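Local structure of nigerythrin (Desulfovibrio vulgaris subsp. vulgaris, 1YUZ) at residues B[78-86]-B[137-145]; B[26-36]-B[122-133]. The protein shows NADH peroxidase activity in vitro, working as a homodimer that carries diiron and rubredoxin-like iron centres. All coordinates share one frame; numbering follows the deposited sequence. Where two conformers were deposited one is given.

Contact 1 (B[78-86]-B[137-145]); sequences GLEYALVAE and KAVHVFTRA
Leu79 and Leu83 of one helix face Val141 and Ala138 of another that runs the opposite way: the short axes come within 9.6 Å at 164° between their N-to-C directions, and the CA atoms of Leu79 and Val141 lie 6.2 Å apart. Val141 and Leu83 share most of the packing, Val141 using its two methyls separately. With CG1 anti to the backbone N (chi1 170°), that methyl meets Glu80 CG at 3.5 Å and also reaches Leu79 CB. The other methyl, CG2, presses on Leu83 CD1 at 3.5 Å, closer than carbon pairs usually come, the two side chains lying alongside each other and pointing opposite ways. Leu83 spreads its fork over the turn of helix 136-161 that precedes Val141: CD1 sits 3.6 Å from Lys137 O, while CD2 lies 3.8 Å from Lys137 CB. At the exposed margin Glu86 OE1 and Lys137 NZ, 3.8 Å apart, make a long salt bridge that is doubtful, since Glu86 has two conformers. Buried Glu80, extended beyond CG, brings OE2 to the edge of the Phe142 ring, where Tyr123 OH satisfies it by a hydrogen bond. This is antiparallel helix packing in the ferritin-like four-helix bundle, with the side chain of Ala145 about 6 Å from the bound iron(III) ion of the diiron site.

Contact 2 (B[26-36]-B[122-133]); sequences VGSTLENLKAA and MYPAFIRKAQEE
Phe126, the residue with most surface buried here, lies flat against Asn32, the amide and ring planes only 7° apart. Asn32 CB stands 3.6 Å from the Phe126 ring centroid, 10° off the normal, a CH-pi contact; Met122 O lies over the opposite face, toward its rim. The amide is fixed in rotation by the turn before its helix: OD1 accepts from Gly27 N at 2.9 Å in the carbonyl plane, on a lone pair, and ND2 gives a weak bond back to Gly27 O. Val26 adds its CG2 at the ring edge, 3.9 Å from Ala125 CB, and the methyls of Ala35 and Ala36 also pack on the ring. Val26 CG1, anti to the backbone N, rests 3.7 Å from Lys129 CB. Thr29 forms the polar end of the contact. Glu133 OE1 accepts twice, from Thr29 N at 3.0 Å on the syn side and from Thr29 OG1 at 2.7 Å on the anti side, both donors well out of the carboxylate plane and on the same face. A water donates to Thr29 OG1 and Phe126 O and accepts from Asn32 ND2, tying both helices together. Segments 29-36 and 122-132 run antiparallel, at 157°. A capping box of Ser28 and Glu31 starts helix 29-56 at one end of the ferritin-like four-helix bundle, where it packs against the C-terminal part of helix 104-132.

The two contacts lie with centres about 10 Å apart on the same side of the chain's centre, and together they sample all four long helices of the ferritin-like domain. Their segments alternate along the chain: 26-36, 78-86, 122-133, 137-145, so contact 1 joins the second and fourth helices and contact 2 the first and third. The two pairs meet directly. Ala138 CB packs on Thr29 CG2 at 3.4 Å, and Phe142 CB on Ile127 CG1. Tyr123 of contact 2, the partner of Glu80, also bonds Glu40, an iron ligand, through its OH, so this polar link connects the packed core to the diiron site.

Contact 1 (B[78-86]-B[137-145])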
loop_
_atom_site.group_PDB
_atom_site.type_symbol
_atom_site.label_atom_id
_atom_site.label_comp_id
_atom_site.label_asym_id
_atom_site.label_seq_id
_atom_site.Cartn_x
_atom_site.Cartn_y
_atom_site.Cartn_z
ATOM N N GLY B 78 5.937 -23.284 -1.147
ATOM C CA GLY B 78 5.484 -24.653 -1.333
ATOM C C GLY B 78 4.883 -24.876 -2.707
ATOM O O GLY B 78 5.167 -25.881 -3.357
ATOM N N LEU B 79 4.051 -23.941 -3.154
ATOM C CA LEU B 79 3.417 -24.056 -4.462
ATOM C C LEU B 79 4.447 -24.014 -5.582
ATOM O O LEU B 79 4.375 -24.788 -6.534
ATOM C CB LEU B 79 2.409 -22.924 -4.665
ATOM C CG LEU B 79 1.182 -22.915 -3.751
ATOM C CD1 LEU B 79 0.376 -21.654 -4.006
ATOM C CD2 LEU B 79 0.337 -24.158 -4.002
ATOM N N GLU B 80 5.404 -23.101 -5.463
ATOM C CA GLU B 80 6.445 -22.943 -6.469
ATOM C C GLU B 80 7.420 -24.115 -6.453
ATOM O O GLU B 80 7.799 -24.631 -7.508
ATOM C CB GLU B 80 7.164 -21.609 -6.242
ATOM C CG GLU B 80 6.218 -20.431 -6.492
ATOM C CD GLU B 80 6.624 -19.126 -5.823
ATOM O OE1 GLU B 80 7.611 -19.093 -5.060
ATOM O OE2 GLU B 80 5.927 -18.120 -6.067
ATOM N N TYR B 81 7.805 -24.548 -5.259
ATOM C CA TYR B 81 8.728 -25.667 -5.114
ATOM C C TYR B 81 8.165 -26.944 -5.736
ATOM O O TYR B 81 8.893 -27.696 -6.390
ATOM C CB TYR B 81 9.031 -25.903 -3.632
ATOM C CG TYR B 81 9.834 -27.153 -3.363
ATOM C CD1 TYR B 81 11.123 -27.300 -3.869
ATOM C CD2 TYR B 81 9.301 -28.191 -2.601
ATOM C CE1 TYR B 81 11.867 -28.451 -3.622
ATOM C CE2 TYR B 81 10.036 -29.349 -2.350
ATOM C CZ TYR B 81 11.316 -29.470 -2.863
ATOM O OH TYR B 81 12.047 -30.612 -2.617
ATOM N N ALA B 82 6.873 -27.187 -5.536
ATOM C CA ALA B 82 6.240 -28.382 -6.082
ATOM C C ALA B 82 6.441 -28.448 -7.591
ATOM O O ALA B 82 6.696 -29.518 -8.143
ATOM C CB ALA B 82 4.758 -28.391 -5.747
ATOM N N LEU B 83 6.325 -27.305 -8.257
ATOM C CA LEU B 83 6.504 -27.262 -9.702
ATOM C C LEU B 83 7.959 -27.490 -10.092
ATOM O O LEU B 83 8.248 -28.231 -11.032
ATOM C CB LEU B 83 6.025 -25.922 -10.267
ATOM C CG LEU B 83 4.523 -25.640 -10.207
ATOM C CD1 LEU B 83 4.224 -24.331 -10.920
ATOM C CD2 LEU B 83 3.757 -26.782 -10.862
ATOM N N VAL B 84 8.878 -26.855 -9.376
ATOM C CA VAL B 84 10.294 -27.016 -9.671
ATOM C C VAL B 84 10.739 -28.460 -9.441
ATOM O O VAL B 84 11.517 -29.010 -10.222
ATOM C CB VAL B 84 11.160 -26.084 -8.794
ATOM C CG1 VAL B 84 12.637 -26.345 -9.060
ATOM C CG2 VAL B 84 10.820 -24.628 -9.089
ATOM N N ALA B 85 10.231 -29.069 -8.374
ATOM C CA ALA B 85 10.578 -30.445 -8.022
ATOM C C ALA B 85 10.232 -31.459 -9.108
ATOM O O ALA B 85 10.972 -32.419 -9.325
ATOM C CB ALA B 85 9.893 -30.833 -6.714
ATOM N N GLU B 86 9.103 -31.247 -9.774
ATOM C CA GLU B 86 8.655 -32.146 -10.829
ATOM C C GLU B 86 9.552 -32.043 -12.056
ATOM O O GLU B 86 9.749 -33.019 -12.779
ATOM C CB GLU B 86 7.213 -31.816 -11.221
ATOM C CG GLU B 86 6.217 -31.940 -10.083
ATOM C CD GLU B 86 4.811 -31.551 -10.496
ATOM O OE1 GLU B 86 4.290 -32.149 -11.460
ATOM O OE2 GLU B 86 4.228 -30.650 -9.856
ATOM N N LYS B 137 0.524 -24.447 -15.449
ATOM C CA LYS B 137 0.710 -24.748 -14.036
ATOM C C LYS B 137 1.410 -23.580 -13.346
ATOM O O LYS B 137 1.033 -23.177 -12.246
ATOM C CB LYS B 137 1.536 -26.025 -13.860
ATOM C CG LYS B 137 0.815 -27.292 -14.310
ATOM C CD LYS B 137 1.598 -28.549 -13.949
ATOM C CE LYS B 137 0.772 -29.798 -14.225
ATOM N NZ LYS B 137 1.462 -31.054 -13.823
ATOM N N ALA B 138 2.424 -23.030 -14.006
ATOM C CA ALA B 138 3.172 -21.905 -13.465
ATOM C C ALA B 138 2.295 -20.661 -13.440
ATOM O O ALA B 138 2.356 -19.878 -12.497
ATOM C CB ALA B 138 4.415 -21.659 -14.301
ATOM N N VAL B 139 1.483 -20.473 -14.474
ATOM C CA VAL B 139 0.591 -19.323 -14.511
ATOM C C VAL B 139 -0.319 -19.383 -13.287
ATOM O O VAL B 139 -0.545 -18.374 -12.620
ATOM C CB VAL B 139 -0.273 -19.318 -15.794
ATOM C CG1 VAL B 139 -1.395 -18.297 -15.667
ATOM C CG2 VAL B 139 0.598 -18.991 -17.007
ATOM N N HIS B 140 -0.827 -20.573 -12.986
ATOM C CA HIS B 140 -1.712 -20.753 -11.840
ATOM C C HIS B 140 -1.011 -20.406 -10.531
ATOM O O HIS B 140 -1.520 -19.619 -9.732
ATOM C CB HIS B 140 -2.203 -22.201 -11.782
ATOM C CG HIS B 140 -2.974 -22.530 -10.541
ATOM N ND1 HIS B 140 -4.259 -22.086 -10.322
ATOM C CD2 HIS B 140 -2.630 -23.246 -9.444
ATOM C CE1 HIS B 140 -4.677 -22.518 -9.145
ATOM N NE2 HIS B 140 -3.708 -23.223 -8.592
ATOM N N VAL B 141 0.158 -20.995 -10.312
ATOM C CA VAL B 141 0.902 -20.743 -9.087
ATOM C C VAL B 141 1.295 -19.275 -8.926
ATOM O O VAL B 141 1.084 -18.685 -7.868
ATOM C CB VAL B 141 2.161 -21.633 -9.018
ATOM C CG1 VAL B 141 3.054 -21.194 -7.867
ATOM C CG2 VAL B 141 1.748 -23.092 -8.836
ATOM N N PHE B 142 1.855 -18.683 -9.976
ATOM C CA PHE B 142 2.267 -17.284 -9.925
ATOM C C PHE B 142 1.067 -16.365 -9.714
ATOM O O PHE B 142 1.173 -15.337 -9.048
ATOM C CB PHE B 142 2.990 -16.898 -11.217
ATOM C CG PHE B 142 4.385 -17.450 -11.334
ATOM C CD1 PHE B 142 4.900 -17.787 -12.582
ATOM C CD2 PHE B 142 5.207 -17.584 -10.215
ATOM C CE1 PHE B 142 6.208 -18.243 -12.718
ATOM C CE2 PHE B 142 6.519 -18.041 -10.342
ATOM C CZ PHE B 142 7.022 -18.370 -11.599
ATOM N N THR B 143 -0.068 -16.729 -10.298
ATOM C CA THR B 143 -1.288 -15.945 -10.158
ATOM C C THR B 143 -1.761 -15.947 -8.710
ATOM O O THR B 143 -2.089 -14.896 -8.153
ATOM C CB THR B 143 -2.415 -16.503 -11.051
ATOM O OG1 THR B 143 -2.128 -16.198 -12.419
ATOM C CG2 THR B 143 -3.760 -15.900 -10.674
ATOM N N ARG B 144 -1.805 -17.128 -8.098
ATOM C CA ARG B 144 -2.240 -17.234 -6.713
ATOM C C ARG B 144 -1.354 -16.389 -5.805
ATOM O O ARG B 144 -1.851 -15.649 -4.956
ATOM C CB ARG B 144 -2.230 -18.696 -6.247
ATOM C CG ARG B 144 -3.382 -19.534 -6.791
ATOM C CD ARG B 144 -3.880 -20.542 -5.751
ATOM N NE ARG B 144 -5.051 -21.290 -6.209
ATOM C CZ ARG B 144 -6.190 -20.728 -6.601
ATOM N NH1 ARG B 144 -6.315 -19.408 -6.592
ATOM N NH2 ARG B 144 -7.201 -21.480 -7.009
ATOM N N ALA B 145 -0.040 -16.493 -5.985
ATOM C CA ALA B 145 0.891 -15.718 -5.171
ATOM C C ALA B 145 0.670 -14.223 -5.396
ATOM O O ALA B 145 0.543 -13.460 -4.438
ATOM C CB ALA B 145 2.339 -16.095 -5.513
#

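Contact 2 (B[26-36]-B[122-133])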
loop_
_atom_site.group_PDB
_atom_site.type_symbol
_atom_site.label_atom_id
_atom_site.label_comp_id
_atom_site.label_asym_id
_atom_site.label_seq_id
_atom_site.Cartn_x
_atom_site.Cartn_y
_atom_site.Cartn_z
ATOM N N VAL B 26 13.848 -11.633 -16.164
ATOM C CA VAL B 26 12.981 -12.725 -16.576
ATOM C C VAL B 26 13.713 -13.760 -17.416
ATOM O O VAL B 26 14.260 -13.444 -18.472
ATOM C CB VAL B 26 11.777 -12.203 -17.384
ATOM C CG1 VAL B 26 10.898 -13.364 -17.820
ATOM C CG2 VAL B 26 10.976 -11.222 -16.543
ATOM N N GLY B 27 13.720 -14.997 -16.933
ATOM C CA GLY B 27 14.361 -16.077 -17.655
ATOM C C GLY B 27 13.294 -17.089 -18.013
ATOM O O GLY B 27 12.136 -16.723 -18.217
ATOM N N SER B 28 13.674 -18.357 -18.107
ATOM C CA SER B 28 12.706 -19.398 -18.423
ATOM C C SER B 28 11.779 -19.507 -17.218
ATOM O O SER B 28 12.116 -19.045 -16.127
ATOM C CB SER B 28 13.411 -20.734 -18.643
ATOM O OG SER B 28 14.010 -21.187 -17.444
ATOM N N THR B 29 10.617 -20.117 -17.405
ATOM C CA THR B 29 9.693 -20.259 -16.288
ATOM C C THR B 29 10.345 -21.037 -15.148
ATOM O O THR B 29 10.118 -20.737 -13.977
ATOM C CB THR B 29 8.391 -20.942 -16.730
ATOM O OG1 THR B 29 7.664 -20.052 -17.585
ATOM C CG2 THR B 29 7.530 -21.294 -15.525
ATOM N N LEU B 30 11.168 -22.025 -15.483
ATOM C CA LEU B 30 11.853 -22.801 -14.457
ATOM C C LEU B 30 12.745 -21.872 -13.640
ATOM O O LEU B 30 12.758 -21.932 -12.410
ATOM C CB LEU B 30 12.710 -23.903 -15.085
ATOM C CG LEU B 30 13.538 -24.705 -14.076
ATOM C CD1 LEU B 30 12.608 -25.371 -13.070
ATOM C CD2 LEU B 30 14.382 -25.747 -14.795
ATOM N N GLU B 31 13.498 -21.019 -14.330
ATOM C CA GLU B 31 14.380 -20.074 -13.657
ATOM C C GLU B 31 13.562 -19.086 -12.827
ATOM O O GLU B 31 13.953 -18.729 -11.716
ATOM C CB GLU B 31 15.229 -19.308 -14.680
ATOM C CG GLU B 31 16.184 -20.184 -15.484
ATOM C CD GLU B 31 17.003 -19.393 -16.491
ATOM O OE1 GLU B 31 16.408 -18.654 -17.303
ATOM O OE2 GLU B 31 18.247 -19.515 -16.474
ATOM N N ASN B 32 12.424 -18.653 -13.364
ATOM C CA ASN B 32 11.572 -17.705 -12.656
ATOM C C ASN B 32 10.985 -18.316 -11.392
ATOM O O ASN B 32 10.872 -17.646 -10.366
ATOM C CB ASN B 32 10.462 -17.197 -13.572
ATOM C CG ASN B 32 11.008 -16.476 -14.785
ATOM O OD1 ASN B 32 12.108 -15.924 -14.740
ATOM N ND2 ASN B 32 10.241 -16.465 -15.868
ATOM N N LEU B 33 10.612 -19.588 -11.461
ATOM C CA LEU B 33 10.071 -20.268 -10.293
ATOM C C LEU B 33 11.128 -20.280 -9.193
ATOM O O LEU B 33 10.828 -20.024 -8.027
ATOM C CB LEU B 33 9.670 -21.703 -10.644
ATOM C CG LEU B 33 8.329 -21.864 -11.365
ATOM C CD1 LEU B 33 8.228 -23.244 -12.000
ATOM C CD2 LEU B 33 7.201 -21.645 -10.366
ATOM N N LYS B 34 12.372 -20.566 -9.569
ATOM C CA LYS B 34 13.459 -20.600 -8.601
ATOM C C LYS B 34 13.726 -19.207 -8.049
ATOM O O LYS B 34 14.025 -19.048 -6.865
ATOM C CB LYS B 34 14.733 -21.146 -9.243
ATOM C CG LYS B 34 14.635 -22.588 -9.692
ATOM C CD LYS B 34 15.947 -23.029 -10.311
ATOM C CE LYS B 34 15.877 -24.456 -10.810
ATOM N NZ LYS B 34 17.155 -24.845 -11.464
ATOM N N ALA B 35 13.626 -18.200 -8.912
ATOM C CA ALA B 35 13.857 -16.824 -8.489
ATOM C C ALA B 35 12.779 -16.405 -7.500
ATOM O O ALA B 35 13.057 -15.726 -6.511
ATOM C CB ALA B 35 13.857 -15.895 -9.695
ATOM N N ALA B 36 11.544 -16.811 -7.769
ATOM C CA ALA B 36 10.439 -16.477 -6.882
ATOM C C ALA B 36 10.661 -17.144 -5.529
ATOM O O ALA B 36 10.478 -16.522 -4.487
ATOM C CB ALA B 36 9.122 -16.939 -7.485
ATOM N N MET B 122 7.247 -8.221 -10.219
ATOM C CA MET B 122 7.764 -9.578 -10.316
ATOM C C MET B 122 6.787 -10.651 -10.762
ATOM O O MET B 122 7.003 -11.295 -11.788
ATOM C CB MET B 122 8.397 -10.010 -8.996
ATOM C CG MET B 122 9.155 -11.318 -9.126
ATOM S SD MET B 122 9.719 -11.972 -7.569
ATOM C CE MET B 122 8.221 -12.756 -6.989
ATOM N N TYR B 123 5.720 -10.872 -10.003
ATOM C CA TYR B 123 4.797 -11.916 -10.407
ATOM C C TYR B 123 4.140 -11.637 -11.757
ATOM O O TYR B 123 4.013 -12.551 -12.570
ATOM C CB TYR B 123 3.787 -12.206 -9.289
ATOM C CG TYR B 123 4.389 -13.096 -8.211
ATOM C CD1 TYR B 123 4.393 -12.704 -6.872
ATOM C CD2 TYR B 123 4.973 -14.325 -8.538
ATOM C CE1 TYR B 123 4.961 -13.509 -5.886
ATOM C CE2 TYR B 123 5.541 -15.138 -7.559
ATOM C CZ TYR B 123 5.531 -14.725 -6.235
ATOM O OH TYR B 123 6.087 -15.534 -5.267
ATOM N N PRO B 124 3.728 -10.384 -12.030
ATOM C CA PRO B 124 3.122 -10.165 -13.350
ATOM C C PRO B 124 4.120 -10.509 -14.470
ATOM O O PRO B 124 3.735 -11.049 -15.507
ATOM C CB PRO B 124 2.768 -8.683 -13.321
ATOM C CG PRO B 124 2.368 -8.484 -11.895
ATOM C CD PRO B 124 3.458 -9.240 -11.138
ATOM N N ALA B 125 5.400 -10.211 -14.252
ATOM C CA ALA B 125 6.432 -10.504 -15.249
ATOM C C ALA B 125 6.563 -12.010 -15.445
ATOM O O ALA B 125 6.666 -12.496 -16.576
ATOM C CB ALA B 125 7.772 -9.923 -14.808
ATOM N N PHE B 126 6.568 -12.746 -14.340
ATOM C CA PHE B 126 6.690 -14.197 -14.392
ATOM C C PHE B 126 5.434 -14.841 -14.965
ATOM O O PHE B 126 5.512 -15.841 -15.677
ATOM C CB PHE B 126 6.961 -14.749 -12.993
ATOM C CG PHE B 126 8.323 -14.411 -12.453
ATOM C CD1 PHE B 126 8.651 -14.728 -11.140
ATOM C CD2 PHE B 126 9.287 -13.799 -13.255
ATOM C CE1 PHE B 126 9.912 -14.448 -10.629
ATOM C CE2 PHE B 126 10.556 -13.514 -12.751
ATOM C CZ PHE B 126 10.867 -13.839 -11.439
ATOM N N ILE B 127 4.274 -14.276 -14.650
ATOM C CA ILE B 127 3.020 -14.801 -15.172
ATOM C C ILE B 127 3.015 -14.656 -16.689
ATOM O O ILE B 127 2.673 -15.592 -17.408
ATOM C CB ILE B 127 1.810 -14.041 -14.583
ATOM C CG1 ILE B 127 1.678 -14.362 -13.091
ATOM C CG2 ILE B 127 0.537 -14.413 -15.337
ATOM C CD1 ILE B 127 0.687 -13.487 -12.365
ATOM N N ARG B 128 3.399 -13.480 -17.171
ATOM C CA ARG B 128 3.431 -13.232 -18.604
ATOM C C ARG B 128 4.353 -14.216 -19.314
ATOM O O ARG B 128 3.993 -14.768 -20.354
ATOM C CB ARG B 128 3.890 -11.801 -18.886
ATOM C CG ARG B 128 3.940 -11.464 -20.363
ATOM C CD ARG B 128 2.560 -11.532 -20.997
ATOM N NE ARG B 128 2.638 -11.509 -22.456
ATOM C CZ ARG B 128 1.588 -11.416 -23.266
ATOM N NH1 ARG B 128 0.363 -11.333 -22.765
ATOM N NH2 ARG B 128 1.764 -11.406 -24.580
ATOM N N LYS B 129 5.537 -14.437 -18.755
ATOM C CA LYS B 129 6.491 -15.360 -19.359
ATOM C C LYS B 129 5.911 -16.771 -19.382
ATOM O O LYS B 129 6.051 -17.482 -20.373
ATOM C CB LYS B 129 7.815 -15.352 -18.591
ATOM C CG LYS B 129 8.876 -16.296 -19.157
ATOM C CD LYS B 129 9.368 -15.851 -20.528
ATOM C CE LYS B 129 10.506 -16.734 -21.021
ATOM N NZ LYS B 129 11.071 -16.243 -22.310
ATOM N N ALA B 130 5.264 -17.175 -18.291
ATOM C CA ALA B 130 4.659 -18.504 -18.215
ATOM C C ALA B 130 3.569 -18.631 -19.276
ATOM O O ALA B 130 3.411 -19.683 -19.890
ATOM C CB ALA B 130 4.077 -18.742 -16.824
ATOM N N GLN B 131 2.817 -17.556 -19.489
ATOM C CA GLN B 131 1.763 -17.561 -20.498
ATOM C C GLN B 131 2.370 -17.723 -21.885
ATOM O O GLN B 131 1.906 -18.527 -22.693
ATOM C CB GLN B 131 0.979 -16.252 -20.464
ATOM C CG GLN B 131 0.008 -16.120 -19.316
ATOM C CD GLN B 131 -0.726 -14.802 -19.359
ATOM O OE1 GLN B 131 -0.145 -13.747 -19.099
ATOM N NE2 GLN B 131 -2.007 -14.850 -19.708
ATOM N N GLU B 132 3.413 -16.948 -22.155
ATOM C CA GLU B 132 4.068 -16.995 -23.454
ATOM C C GLU B 132 4.731 -18.343 -23.724
ATOM O O GLU B 132 4.915 -18.716 -24.884
ATOM C CB GLU B 132 5.081 -15.847 -23.565
ATOM C CG GLU B 132 4.443 -14.473 -23.351
ATOM C CD GLU B 132 5.407 -13.316 -23.540
ATOM O OE1 GLU B 132 6.620 -13.506 -23.315
ATOM O OE2 GLU B 132 4.945 -12.207 -23.895
ATOM N N GLU B 133 5.069 -19.078 -22.665
ATOM C CA GLU B 133 5.702 -20.393 -22.804
ATOM C C GLU B 133 4.698 -21.533 -22.639
ATOM O O GLU B 133 5.077 -22.704 -22.647
ATOM C CB GLU B 133 6.828 -20.573 -21.780
ATOM C CG GLU B 133 7.946 -19.548 -21.869
ATOM C CD GLU B 133 9.170 -19.937 -21.051
ATOM O OE1 GLU B 133 9.009 -20.421 -19.909
ATOM O OE2 GLU B 133 10.301 -19.753 -21.549
HETATM O O HOH W 1 7.659 -17.642 -15.837
#